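Long-range contacts in phosphoribosylformylglycinamidine synthase 2 (Thermus thermophilus, PDB 3VIU), which belongs to the AIR synthase-related (PurM-like) proteins, carries two N-terminal-type and two C-terminal-type domains in one chain, and binds ADP and magnesium ions: residues 124-129 with 161-166; 86-91 with 526-531; 560-565 with 688-693; 390-395 with 704-709. All blocks are in the same frame, centred on the assembly; numbering follows the deposited sequence.

From the N terminus, residues 86-91 open the loop that contact 2 closes at 526-531, joining the two N-terminal-type domains. Contact 1 is nested within that loop. It pairs the strands of a beta-alpha-beta unit in the first of these domains, and its centre lies about 14 Å from that of contact 2. Contact 4 opens at 390-395, before contact 2 has closed, so the two cross. It closes last, at 704-709. Contact 3 is nested inside it and pairs strands 563-567 and 684-690. Contacts 3 and 4 reach the same C-terminal sheet and touch, with Lys693 O lying 3.2 Å from Leu708 N, a probable hydrogen bond.

Contact 1. Residues 124-129 with 161-166; sequences LRFGPP and LYFHEG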
loop_
_atom_site.group_PDB
_atom_site.type_symbol
_atom_site.label_atom_id
_atom_site.label_comp_id
_atom_site.label_asym_id
_atom_site.label_seq_id
_atom_site.Cartn_x
_atom_site.Cartn_y
_atom_site.Cartn_z
ATOM N N LEU A 124 -4.477 -7.264 0.344
ATOM C CA LEU A 124 -5.707 -7.890 0.828
ATOM C C LEU A 124 -5.595 -8.847 2.022
ATOM O O LEU A 124 -4.661 -9.644 2.132
ATOM C CB LEU A 124 -6.378 -8.622 -0.341
ATOM C CG LEU A 124 -6.441 -7.859 -1.667
ATOM C CD1 LEU A 124 -7.084 -8.725 -2.735
ATOM C CD2 LEU A 124 -7.234 -6.567 -1.482
ATOM N N ARG A 125 -6.594 -8.765 2.894
ATOM C CA ARG A 125 -6.679 -9.589 4.093
ATOM C C ARG A 125 -8.110 -10.084 4.279
ATOM O O ARG A 125 -9.031 -9.287 4.403
ATOM C CB ARG A 125 -6.256 -8.778 5.323
ATOM C CG ARG A 125 -4.820 -8.262 5.263
ATOM C CD ARG A 125 -3.824 -9.417 5.300
ATOM N NE ARG A 125 -2.449 -8.944 5.381
ATOM C CZ ARG A 125 -1.693 -8.626 4.336
ATOM N NH1 ARG A 125 -0.460 -8.199 4.540
ATOM N NH2 ARG A 125 -2.153 -8.749 3.092
ATOM N N PHE A 126 -8.282 -11.404 4.291
ATOM C CA PHE A 126 -9.585 -12.040 4.481
ATOM C C PHE A 126 -9.412 -13.172 5.497
ATOM O O PHE A 126 -8.282 -13.540 5.840
ATOM C CB PHE A 126 -10.087 -12.638 3.165
ATOM C CG PHE A 126 -10.212 -11.650 2.055
ATOM C CD1 PHE A 126 -11.098 -10.587 2.151
ATOM C CD2 PHE A 126 -9.454 -11.791 0.897
ATOM C CE1 PHE A 126 -11.236 -9.671 1.101
ATOM C CE2 PHE A 126 -9.580 -10.886 -0.156
ATOM C CZ PHE A 126 -10.474 -9.822 -0.055
ATOM N N GLY A 127 -10.530 -13.729 5.964
ATOM C CA GLY A 127 -10.474 -14.825 6.911
ATOM C C GLY A 127 -9.930 -16.058 6.216
ATOM O O GLY A 127 -9.513 -15.955 5.064
ATOM N N PRO A 128 -9.920 -17.236 6.872
ATOM C CA PRO A 128 -9.413 -18.492 6.297
ATOM C C PRO A 128 -10.069 -18.800 4.956
ATOM O O PRO A 128 -11.279 -18.672 4.807
ATOM C CB PRO A 128 -9.753 -19.522 7.370
ATOM C CG PRO A 128 -9.676 -18.728 8.622
ATOM C CD PRO A 128 -10.404 -17.459 8.243
ATOM N N PRO A 129 -9.274 -19.238 3.967
ATOM C CA PRO A 129 -9.718 -19.566 2.605
ATOM C C PRO A 129 -10.703 -20.711 2.420
ATOM O O PRO A 129 -11.182 -20.925 1.309
ATOM C CB PRO A 129 -8.408 -19.831 1.881
ATOM C CG PRO A 129 -7.619 -20.537 2.931
ATOM C CD PRO A 129 -7.883 -19.689 4.177
ATOM N N LEU A 161 -1.524 -10.777 -0.632
ATOM C CA LEU A 161 -2.756 -11.457 -0.229
ATOM C C LEU A 161 -2.488 -12.436 0.908
ATOM O O LEU A 161 -1.563 -13.243 0.833
ATOM C CB LEU A 161 -3.352 -12.215 -1.419
ATOM C CG LEU A 161 -4.477 -13.213 -1.108
ATOM C CD1 LEU A 161 -5.720 -12.494 -0.566
ATOM C CD2 LEU A 161 -4.804 -13.989 -2.375
ATOM N N TYR A 162 -3.292 -12.358 1.962
ATOM C CA TYR A 162 -3.124 -13.249 3.099
ATOM C C TYR A 162 -4.454 -13.598 3.751
ATOM O O TYR A 162 -5.331 -12.740 3.903
ATOM C CB TYR A 162 -2.186 -12.629 4.133
ATOM C CG TYR A 162 -1.591 -13.672 5.047
ATOM C CD1 TYR A 162 -2.264 -14.099 6.192
ATOM C CD2 TYR A 162 -0.406 -14.321 4.701
ATOM C CE1 TYR A 162 -1.780 -15.157 6.962
ATOM C CE2 TYR A 162 0.086 -15.377 5.457
ATOM C CZ TYR A 162 -0.607 -15.797 6.583
ATOM O OH TYR A 162 -0.150 -16.889 7.289
ATOM N N PHE A 163 -4.616 -14.866 4.117
ATOM C CA PHE A 163 -5.846 -15.309 4.754
ATOM C C PHE A 163 -5.562 -15.537 6.234
ATOM O O PHE A 163 -4.577 -16.191 6.587
ATOM C CB PHE A 163 -6.362 -16.592 4.100
ATOM C CG PHE A 163 -6.678 -16.446 2.638
ATOM C CD1 PHE A 163 -5.685 -16.614 1.677
ATOM C CD2 PHE A 163 -7.974 -16.153 2.217
ATOM C CE1 PHE A 163 -5.979 -16.496 0.315
ATOM C CE2 PHE A 163 -8.282 -16.030 0.859
ATOM C CZ PHE A 163 -7.283 -16.204 -0.097
ATOM N N HIS A 164 -6.425 -15.004 7.098
ATOM C CA HIS A 164 -6.204 -15.134 8.530
ATOM C C HIS A 164 -7.471 -14.987 9.377
ATOM O O HIS A 164 -8.385 -14.223 9.055
ATOM C CB HIS A 164 -5.142 -14.102 8.958
ATOM C CG HIS A 164 -4.639 -14.270 10.359
ATOM N ND1 HIS A 164 -5.365 -13.881 11.467
ATOM C CD2 HIS A 164 -3.462 -14.747 10.831
ATOM C CE1 HIS A 164 -4.655 -14.108 12.558
ATOM N NE2 HIS A 164 -3.495 -14.632 12.200
ATOM N N GLU A 165 -7.483 -15.741 10.468
ATOM C CA GLU A 165 -8.565 -15.792 11.442
ATOM C C GLU A 165 -8.986 -14.416 11.951
ATOM O O GLU A 165 -10.178 -14.138 12.088
ATOM C CB GLU A 165 -8.118 -16.696 12.609
ATOM C CG GLU A 165 -8.795 -16.486 13.956
ATOM C CD GLU A 165 -8.190 -15.353 14.774
ATOM O OE1 GLU A 165 -6.951 -15.315 14.938
ATOM O OE2 GLU A 165 -8.965 -14.504 15.274
ATOM N N GLY A 166 -8.007 -13.557 12.216
ATOM C CA GLY A 166 -8.309 -12.233 12.730
ATOM C C GLY A 166 -9.026 -11.280 11.785
ATOM O O GLY A 166 -9.425 -10.185 12.187
#
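Strands 116-126 and 156-163 run parallel here, as the two strands of a beta-alpha-beta crossover whose helix is 132-152. The unit lies at one edge of the mixed sheet of the first N-terminal-type domain. Phe163, Leu161 and Phe126 lose the most surface to the contact. They sit on the same face of the sheet as Leu124, the face packed by helix 132-152.

Phe163 has CG anti to its carbonyl carbon (chi1 -60°), and its ring meets the turn after the first strand. Pro129 CB lies over one face of the Phe163 ring, 3.8 Å from the Phe163 ring centroid, in a CH-pi contact. Gly127 O comes to the ring edge in its plane, 3.2 Å from Phe163 CD2. Pro129 CD adds a contact with Phe163 CB. Leu161 has CG anti to the backbone N (chi1 168°). Leu161 CD1 reaches both Leu124 CB, at 3.9 Å, and Phe126 CD2, at 4.1 Å. The Leu161 side chain crosses that of Phe126 at about a right angle.

The backbones are joined by three bonds. Phe126 N donates to Tyr162 O, and Tyr162 N to Leu124 O. His164 N donates to Phe126 O at 2.7 Å, with an N-H...O angle of 164°.

Arg125 and Tyr162 lie on the other face of the sheet. Tyr162 CB sits over one face of the guanidinium, whose NH1 forms a salt bridge with Asp160. Arg125 NH2 donates at 2.8 Å to Leu124 O from above the carbonyl plane, so this oxygen accepts both NH2 and Tyr162 N.

Contact 2. Residues 86-91 with 526-531; sequences SHNHPS and LYNESG. With PO4 (phosphate ion), chain C.
His89 turns the edge of its imidazole to the backbone of 526-531, with CE1 3.6 Å from Tyr527 O, which lies in the ring plane. The ring plane is nearly parallel to that of the Asn528 amide, 11° apart. Asn528 OD1 approaches it obliquely, 3.8 Å from His89 NE2. The Asn88 side chain crosses that of Asn528 at about a right angle. Both amides are held by other partners: Asn88 OD1 accepts from Val173 N, and Asn528 ND2 donates to Ser525 OG and Leu489 O.

A phosphate ion, probably from the crystallisation liquor, sits at the start of helix 88-93. Its O1 is gripped by Ser86 OG at 2.6 Å and Asn88 N at 2.8 Å. Its O2 takes His89 N at 3.0 Å and also lies 2.9 Å from His89 CD2. Ser525 OG reaches the same ion from the other domain. The helix dipole probably favours the negative charge. This is anion binding at a helix N terminus, set where the two N-terminal-type, PurM-like domains face each other.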
loop_
_atom_site.group_PDB
_atom_site.type_symbol
_atom_site.label_atom_id
_atom_site.label_comp_id
_atom_site.label_asym_id
_atom_site.label_seq_id
_atom_site.Cartn_x
_atom_site.Cartn_y
_atom_site.Cartn_z
ATOM N N SER A 86 -7.144 2.831 1.901
ATOM C CA SER A 86 -7.920 1.677 2.332
ATOM C C SER A 86 -9.415 1.910 2.045
ATOM O O SER A 86 -9.876 3.054 1.983
ATOM C CB SER A 86 -7.717 1.424 3.827
ATOM O OG SER A 86 -8.496 2.311 4.610
ATOM N N HIS A 87 -10.155 0.822 1.844
ATOM C CA HIS A 87 -11.597 0.877 1.603
ATOM C C HIS A 87 -12.160 -0.367 2.269
ATOM O O HIS A 87 -12.893 -1.153 1.658
ATOM C CB HIS A 87 -11.923 0.870 0.098
ATOM C CG HIS A 87 -12.530 2.151 -0.396
ATOM N ND1 HIS A 87 -11.818 3.330 -0.482
ATOM C CD2 HIS A 87 -13.790 2.444 -0.798
ATOM C CE1 HIS A 87 -12.614 4.294 -0.913
ATOM N NE2 HIS A 87 -13.816 3.782 -1.112
ATOM N N ASN A 88 -11.809 -0.526 3.540
ATOM C CA ASN A 88 -12.217 -1.678 4.321
ATOM C C ASN A 88 -13.711 -1.849 4.531
ATOM O O ASN A 88 -14.320 -2.739 3.934
ATOM C CB ASN A 88 -11.507 -1.661 5.674
ATOM C CG ASN A 88 -9.997 -1.519 5.536
ATOM O OD1 ASN A 88 -9.385 -2.074 4.616
ATOM N ND2 ASN A 88 -9.389 -0.786 6.461
ATOM N N HIS A 89 -14.301 -1.007 5.374
ATOM C CA HIS A 89 -15.729 -1.101 5.678
ATOM C C HIS A 89 -16.613 -1.206 4.436
ATOM O O HIS A 89 -17.516 -2.037 4.376
ATOM C CB HIS A 89 -16.158 0.079 6.560
ATOM C CG HIS A 89 -15.575 0.037 7.943
ATOM N ND1 HIS A 89 -15.991 -0.864 8.900
ATOM C CD2 HIS A 89 -14.576 0.755 8.512
ATOM C CE1 HIS A 89 -15.273 -0.702 9.998
ATOM N NE2 HIS A 89 -14.407 0.274 9.790
ATOM N N PRO A 90 -16.362 -0.374 3.418
ATOM C CA PRO A 90 -17.202 -0.469 2.221
ATOM C C PRO A 90 -17.025 -1.784 1.456
ATOM O O PRO A 90 -17.983 -2.303 0.880
ATOM C CB PRO A 90 -16.788 0.762 1.407
ATOM C CG PRO A 90 -15.363 0.984 1.835
ATOM C CD PRO A 90 -15.426 0.758 3.324
ATOM N N SER A 91 -15.811 -2.327 1.446
ATOM C CA SER A 91 -15.579 -3.587 0.742
ATOM C C SER A 91 -16.282 -4.712 1.479
ATOM O O SER A 91 -16.692 -5.710 0.881
ATOM C CB SER A 91 -14.086 -3.883 0.621
ATOM O OG SER A 91 -13.503 -3.038 -0.353
ATOM N N LEU A 526 -8.928 3.043 11.201
ATOM C CA LEU A 526 -9.138 2.553 12.558
ATOM C C LEU A 526 -10.522 1.944 12.729
ATOM O O LEU A 526 -11.330 1.940 11.798
ATOM C CB LEU A 526 -8.954 3.690 13.561
ATOM C CG LEU A 526 -7.582 4.359 13.527
ATOM C CD1 LEU A 526 -7.559 5.484 14.536
ATOM C CD2 LEU A 526 -6.482 3.335 13.818
ATOM N N TYR A 527 -10.785 1.428 13.925
ATOM C CA TYR A 527 -12.079 0.827 14.238
ATOM C C TYR A 527 -12.367 -0.432 13.428
ATOM O O TYR A 527 -13.525 -0.755 13.164
ATOM C CB TYR A 527 -13.204 1.851 14.023
ATOM C CG TYR A 527 -13.107 3.035 14.948
ATOM C CD1 TYR A 527 -13.519 2.940 16.282
ATOM C CD2 TYR A 527 -12.561 4.239 14.510
ATOM C CE1 TYR A 527 -13.387 4.019 17.159
ATOM C CE2 TYR A 527 -12.422 5.321 15.373
ATOM C CZ TYR A 527 -12.836 5.206 16.696
ATOM O OH TYR A 527 -12.689 6.277 17.548
ATOM N N ASN A 528 -11.316 -1.134 13.027
ATOM C CA ASN A 528 -11.495 -2.373 12.281
ATOM C C ASN A 528 -11.600 -3.505 13.289
ATOM O O ASN A 528 -10.643 -4.236 13.525
ATOM C CB ASN A 528 -10.319 -2.607 11.330
ATOM C CG ASN A 528 -10.329 -1.649 10.159
ATOM O OD1 ASN A 528 -11.183 -1.746 9.286
ATOM N ND2 ASN A 528 -9.389 -0.706 10.145
ATOM N N GLU A 529 -12.770 -3.616 13.907
ATOM C CA GLU A 529 -13.029 -4.653 14.890
ATOM C C GLU A 529 -14.524 -4.748 15.128
ATOM O O GLU A 529 -15.272 -3.812 14.845
ATOM C CB GLU A 529 -12.320 -4.343 16.219
ATOM C CG GLU A 529 -12.936 -3.209 17.033
ATOM C CD GLU A 529 -12.237 -2.995 18.376
ATOM O OE1 GLU A 529 -11.034 -2.664 18.371
ATOM O OE2 GLU A 529 -12.884 -3.158 19.435
ATOM N N SER A 530 -14.955 -5.891 15.642
ATOM C CA SER A 530 -16.357 -6.101 15.953
ATOM C C SER A 530 -16.455 -7.084 17.113
ATOM O O SER A 530 -15.759 -8.103 17.143
ATOM C CB SER A 530 -17.095 -6.645 14.735
ATOM O OG SER A 530 -16.599 -7.916 14.378
ATOM N N GLY A 531 -17.309 -6.759 18.079
ATOM C CA GLY A 531 -17.486 -7.623 19.231
ATOM C C GLY A 531 -16.228 -7.817 20.057
ATOM O O GLY A 531 -15.985 -8.905 20.577
HETATM P P PO4 C . -11.945 2.503 5.813
HETATM O O1 PO4 C . -10.969 1.750 4.994
HETATM O O2 PO4 C . -13.100 1.631 6.128
HETATM O O3 PO4 C . -11.300 2.940 7.072
HETATM O O4 PO4 C . -12.413 3.693 5.057
#

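Contact 3. Residues 560-565 with 688-693; sequences PGEVLL and GETGGK
Thr690 has chi1 58°, which places OG1 between its own backbone N and carbonyl carbon, in the crowded position, and aims it at the chain before strand 563-567. There Thr690 OG1 accepts from Glu562 N at 3.2 Å. It is also hydrogen-bonded to Arg559 O, so one hydroxyl ties two points of that chain. Its CG2 is anti to the carbonyl carbon and stays near Glu562 O. Gly561 has phi 90°, a backbone shape that calls for glycine. Gly561 N donates to Thr690 O at 3.1 Å, almost straight, though from above the carbonyl plane.

Further along, Thr690 N donates to Glu562 O in the carbonyl plane. Glu562 O also lies 3.1 Å from Glu689 CA, in a CA-H...O contact, and close to Glu689 CB. Val563 and Glu689 form an antiparallel non-hydrogen-bonded pair. Leu564 and Gly688 form the next, hydrogen-bonded pair. In it Leu564 N donates to Gly688 O at 2.7 Å, while the return bond, Gly688 N to Leu564 O, is weak.

Little side-chain packing spans the two segments. Leu564 CB lies 3.7 Å from Gly688 O. Gly691 brings no side chain, and Pro560 CB comes within 3.6 Å of Gly691 CA. The Glu562 carboxylate turns to Thr664 OG1 on the neighbouring strand 661-665. The short axes cross with their N-to-C directions at 121°, well away from a straight antiparallel course. This is antiparallel pairing at the end of two inner strands, in the mixed sheet of the second AIR synthase-related C-terminal domain.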
loop_
_atom_site.group_PDB
_atom_site.type_symbol
_atom_site.label_atom_id
_atom_site.label_comp_id
_atom_site.label_asym_id
_atom_site.label_seq_id
_atom_site.Cartn_x
_atom_site.Cartn_y
_atom_site.Cartn_z
ATOM N N PRO A 560 21.419 -23.663 -15.914
ATOM C CA PRO A 560 22.126 -24.657 -15.099
ATOM C C PRO A 560 23.610 -24.309 -14.937
ATOM O O PRO A 560 24.175 -23.600 -15.771
ATOM C CB PRO A 560 21.921 -25.947 -15.885
ATOM C CG PRO A 560 21.903 -25.460 -17.308
ATOM C CD PRO A 560 21.025 -24.234 -17.215
ATOM N N GLY A 561 24.227 -24.795 -13.857
ATOM C CA GLY A 561 25.643 -24.547 -13.636
ATOM C C GLY A 561 26.030 -23.306 -12.856
ATOM O O GLY A 561 27.210 -23.070 -12.610
ATOM N N GLU A 562 25.054 -22.497 -12.469
ATOM C CA GLU A 562 25.354 -21.296 -11.704
ATOM C C GLU A 562 25.557 -21.675 -10.245
ATOM O O GLU A 562 24.891 -22.576 -9.736
ATOM C CB GLU A 562 24.216 -20.279 -11.835
ATOM C CG GLU A 562 24.181 -19.569 -13.186
ATOM C CD GLU A 562 23.175 -18.427 -13.246
ATOM O OE1 GLU A 562 23.302 -17.588 -14.163
ATOM O OE2 GLU A 562 22.261 -18.365 -12.389
ATOM N N VAL A 563 26.494 -21.011 -9.578
ATOM C CA VAL A 563 26.737 -21.298 -8.173
ATOM C C VAL A 563 25.634 -20.589 -7.382
ATOM O O VAL A 563 25.331 -19.421 -7.633
ATOM C CB VAL A 563 28.124 -20.784 -7.703
ATOM C CG1 VAL A 563 28.349 -21.157 -6.244
ATOM C CG2 VAL A 563 29.229 -21.375 -8.573
ATOM N N LEU A 564 25.039 -21.310 -6.437
ATOM C CA LEU A 564 23.956 -20.786 -5.610
ATOM C C LEU A 564 24.428 -20.496 -4.188
ATOM O O LEU A 564 24.826 -21.401 -3.463
ATOM C CB LEU A 564 22.798 -21.799 -5.594
ATOM C CG LEU A 564 21.623 -21.562 -4.629
ATOM C CD1 LEU A 564 21.033 -20.183 -4.859
ATOM C CD2 LEU A 564 20.566 -22.653 -4.832
ATOM N N LEU A 565 24.378 -19.231 -3.791
ATOM C CA LEU A 565 24.815 -18.830 -2.455
ATOM C C LEU A 565 23.678 -18.286 -1.579
ATOM O O LEU A 565 22.581 -17.986 -2.058
ATOM C CB LEU A 565 25.897 -17.747 -2.540
ATOM C CG LEU A 565 27.214 -17.977 -3.271
ATOM C CD1 LEU A 565 27.006 -17.902 -4.795
ATOM C CD2 LEU A 565 28.198 -16.902 -2.830
ATOM N N GLY A 688 25.215 -24.705 -3.293
ATOM C CA GLY A 688 25.376 -25.634 -4.404
ATOM C C GLY A 688 25.254 -24.984 -5.776
ATOM O O GLY A 688 25.802 -23.904 -6.008
ATOM N N GLU A 689 24.546 -25.637 -6.694
ATOM C CA GLU A 689 24.364 -25.097 -8.040
ATOM C C GLU A 689 22.959 -25.315 -8.595
ATOM O O GLU A 689 22.166 -26.075 -8.038
ATOM C CB GLU A 689 25.394 -25.695 -9.018
ATOM C CG GLU A 689 25.474 -27.212 -9.040
ATOM C CD GLU A 689 26.306 -27.746 -10.207
ATOM O OE1 GLU A 689 27.242 -27.047 -10.648
ATOM O OE2 GLU A 689 26.033 -28.875 -10.680
ATOM N N THR A 690 22.660 -24.643 -9.701
ATOM C CA THR A 690 21.354 -24.764 -10.334
ATOM C C THR A 690 21.400 -25.823 -11.419
ATOM O O THR A 690 22.479 -26.281 -11.806
ATOM C CB THR A 690 20.913 -23.435 -10.985
ATOM O OG1 THR A 690 21.897 -23.024 -11.948
ATOM C CG2 THR A 690 20.752 -22.351 -9.935
ATOM N N GLY A 691 20.224 -26.208 -11.906
ATOM C CA GLY A 691 20.151 -27.193 -12.964
ATOM C C GLY A 691 19.280 -28.392 -12.660
ATOM O O GLY A 691 18.968 -28.681 -11.501
ATOM N N GLY A 692 18.878 -29.084 -13.722
ATOM C CA GLY A 692 18.067 -30.276 -13.578
ATOM C C GLY A 692 16.588 -30.036 -13.396
ATOM O O GLY A 692 16.134 -28.895 -13.347
ATOM N N LYS A 693 15.833 -31.126 -13.294
ATOM C CA LYS A 693 14.395 -31.045 -13.113
ATOM C C LYS A 693 13.993 -31.532 -11.733
ATOM O O LYS A 693 12.965 -32.190 -11.563
ATOM C CB LYS A 693 13.666 -31.850 -14.193
ATOM C CG LYS A 693 13.661 -31.180 -15.565
ATOM C CD LYS A 693 14.681 -31.809 -16.505
ATOM C CE LYS A 693 14.621 -31.169 -17.897
ATOM N NZ LYS A 693 15.423 -31.919 -18.917
#

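Contact 4. Residues 390-395 with 704-709; sequences DPQEVL and LEWSLE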
loop_
_atom_site.group_PDB
_atom_site.type_symbol
_atom_site.label_atom_id
_atom_site.label_comp_id
_atom_site.label_asym_id
_atom_site.label_seq_id
_atom_site.Cartn_x
_atom_site.Cartn_y
_atom_site.Cartn_z
ATOM N N ASP A 390 7.827 -35.009 8.568
ATOM C CA ASP A 390 8.558 -35.427 7.386
ATOM C C ASP A 390 8.731 -34.232 6.449
ATOM O O ASP A 390 7.771 -33.764 5.848
ATOM C CB ASP A 390 7.809 -36.559 6.679
ATOM C CG ASP A 390 8.410 -36.903 5.334
ATOM O OD1 ASP A 390 9.603 -36.604 5.120
ATOM O OD2 ASP A 390 7.694 -37.482 4.490
ATOM N N PRO A 391 9.966 -33.715 6.330
ATOM C CA PRO A 391 10.202 -32.566 5.447
ATOM C C PRO A 391 9.827 -32.824 3.983
ATOM O O PRO A 391 9.553 -31.884 3.239
ATOM C CB PRO A 391 11.693 -32.257 5.653
ATOM C CG PRO A 391 12.271 -33.572 6.089
ATOM C CD PRO A 391 11.208 -34.129 7.007
ATOM N N GLN A 392 9.803 -34.088 3.572
ATOM C CA GLN A 392 9.427 -34.413 2.199
ATOM C C GLN A 392 8.017 -33.907 1.977
ATOM O O GLN A 392 7.693 -33.364 0.924
ATOM C CB GLN A 392 9.432 -35.925 1.963
ATOM C CG GLN A 392 10.788 -36.539 1.617
ATOM C CD GLN A 392 11.328 -36.059 0.281
ATOM O OE1 GLN A 392 10.569 -35.679 -0.610
ATOM N NE2 GLN A 392 12.642 -36.090 0.132
ATOM N N GLU A 393 7.180 -34.077 2.993
ATOM C CA GLU A 393 5.791 -33.666 2.895
ATOM C C GLU A 393 5.491 -32.258 3.399
ATOM O O GLU A 393 4.542 -31.624 2.939
ATOM C CB GLU A 393 4.901 -34.696 3.597
ATOM C CG GLU A 393 3.743 -35.156 2.722
ATOM C CD GLU A 393 2.403 -34.684 3.244
ATOM O OE1 GLU A 393 1.469 -34.514 2.429
ATOM O OE2 GLU A 393 2.284 -34.496 4.478
ATOM N N VAL A 394 6.291 -31.759 4.334
ATOM C CA VAL A 394 6.068 -30.412 4.836
ATOM C C VAL A 394 6.217 -29.356 3.740
ATOM O O VAL A 394 5.429 -28.411 3.677
ATOM C CB VAL A 394 7.021 -30.082 6.001
ATOM C CG1 VAL A 394 7.072 -28.574 6.241
ATOM C CG2 VAL A 394 6.533 -30.787 7.263
ATOM N N LEU A 395 7.217 -29.510 2.879
ATOM C CA LEU A 395 7.420 -28.545 1.804
ATOM C C LEU A 395 6.228 -28.554 0.849
ATOM O O LEU A 395 5.774 -27.498 0.411
ATOM C CB LEU A 395 8.708 -28.848 1.032
ATOM C CG LEU A 395 8.931 -28.033 -0.247
ATOM C CD1 LEU A 395 8.970 -26.543 0.077
ATOM C CD2 LEU A 395 10.222 -28.472 -0.914
ATOM N N LEU A 704 17.152 -35.205 0.538
ATOM C CA LEU A 704 15.727 -34.946 0.410
ATOM C C LEU A 704 15.581 -34.568 -1.059
ATOM O O LEU A 704 16.429 -33.856 -1.593
ATOM C CB LEU A 704 15.318 -33.773 1.297
ATOM C CG LEU A 704 15.465 -33.944 2.810
ATOM C CD1 LEU A 704 15.120 -32.622 3.510
ATOM C CD2 LEU A 704 14.554 -35.065 3.289
ATOM N N GLU A 705 14.525 -35.041 -1.713
ATOM C CA GLU A 705 14.334 -34.751 -3.127
ATOM C C GLU A 705 12.890 -34.619 -3.602
ATOM O O GLU A 705 12.009 -35.359 -3.182
ATOM C CB GLU A 705 15.040 -35.818 -3.960
ATOM C CG GLU A 705 14.845 -35.661 -5.452
ATOM C CD GLU A 705 15.867 -36.448 -6.256
ATOM O OE1 GLU A 705 17.071 -36.091 -6.215
ATOM O OE2 GLU A 705 15.467 -37.428 -6.922
ATOM N N TRP A 706 12.670 -33.665 -4.498
ATOM C CA TRP A 706 11.352 -33.416 -5.082
ATOM C C TRP A 706 11.530 -33.126 -6.570
ATOM O O TRP A 706 12.530 -32.521 -6.977
ATOM C CB TRP A 706 10.703 -32.190 -4.457
ATOM C CG TRP A 706 10.452 -32.276 -3.001
ATOM C CD1 TRP A 706 9.294 -32.652 -2.389
ATOM C CD2 TRP A 706 11.348 -31.879 -1.956
ATOM N NE1 TRP A 706 9.405 -32.500 -1.026
ATOM C CE2 TRP A 706 10.656 -32.027 -0.734
ATOM C CE3 TRP A 706 12.666 -31.410 -1.934
ATOM C CZ2 TRP A 706 11.234 -31.720 0.494
ATOM C CZ3 TRP A 706 13.241 -31.107 -0.714
ATOM C CH2 TRP A 706 12.524 -31.263 0.486
ATOM N N SER A 707 10.575 -33.557 -7.384
ATOM C CA SER A 707 10.647 -33.271 -8.807
ATOM C C SER A 707 10.068 -31.861 -8.931
ATOM O O SER A 707 9.261 -31.446 -8.099
ATOM C CB SER A 707 9.797 -34.268 -9.599
ATOM O OG SER A 707 8.430 -34.174 -9.223
ATOM N N LEU A 708 10.474 -31.110 -9.945
ATOM C CA LEU A 708 9.936 -29.760 -10.090
ATOM C C LEU A 708 8.446 -29.853 -10.379
ATOM O O LEU A 708 7.683 -28.942 -10.073
ATOM C CB LEU A 708 10.651 -28.997 -11.211
ATOM C CG LEU A 708 12.167 -28.807 -11.070
ATOM C CD1 LEU A 708 12.585 -27.608 -11.905
ATOM C CD2 LEU A 708 12.557 -28.576 -9.613
ATOM N N GLU A 709 8.033 -30.971 -10.956
ATOM C CA GLU A 709 6.622 -31.178 -11.269
ATOM C C GLU A 709 5.731 -31.165 -10.028
ATOM O O GLU A 709 4.754 -30.425 -9.978
ATOM C CB GLU A 709 6.427 -32.504 -12.009
ATOM C CG GLU A 709 6.188 -32.368 -13.503
ATOM C CD GLU A 709 5.833 -33.702 -14.150
ATOM O OE1 GLU A 709 6.687 -34.620 -14.125
ATOM O OE2 GLU A 709 4.702 -33.836 -14.675
#
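Helix 391-399 packs by its first turn against strand 702-707, an edge strand of the mixed sheet in the second C-terminal-type domain. That strand pairs with 694-699 as a beta hairpin and leads straight into helix 708-723. The short axes of the helix and strand segments approach to 8.9 Å.

Of the polar contacts, the clear hydrogen bond is from Trp706 NE1 to Gln392 O, at 2.7 Å. The oxygen is met in its carbonyl plane, on a lone pair, and lies nearly in the plane of the indole. The bond thus fixes the rotation of the ring. Trp706 has CG anti to its carbonyl carbon (chi1 -61°), which sends the indole toward the helix.

Both faces of the indole are in contact. Leu395 has CG anti to the backbone N (chi1 171°). Leu395 CD2 sits over the centre of the Trp706 six-membered ring, 3.5 Å from its centroid, in a CH-pi contact. The bent Gln392 side chain lies against the opposite face, its amide plane 34° from that of the indole. It also runs along the backbone of Leu704 and Glu705. Leu711 of helix 708-723 touches both Leu395 and Trp706.

Apolar contact continues at the start of the helix, where Pro391 CG meets Leu704 CD2 at 3.9 Å. Leu653 touches both of these residues. Capping orders the same turn: Asp390, the N-cap, accepts Gln392 N on OD1 at 3.0 Å. Close by, Pro391 O meets the edge of the indole in its plane, 3.2 Å from Trp706 CZ2.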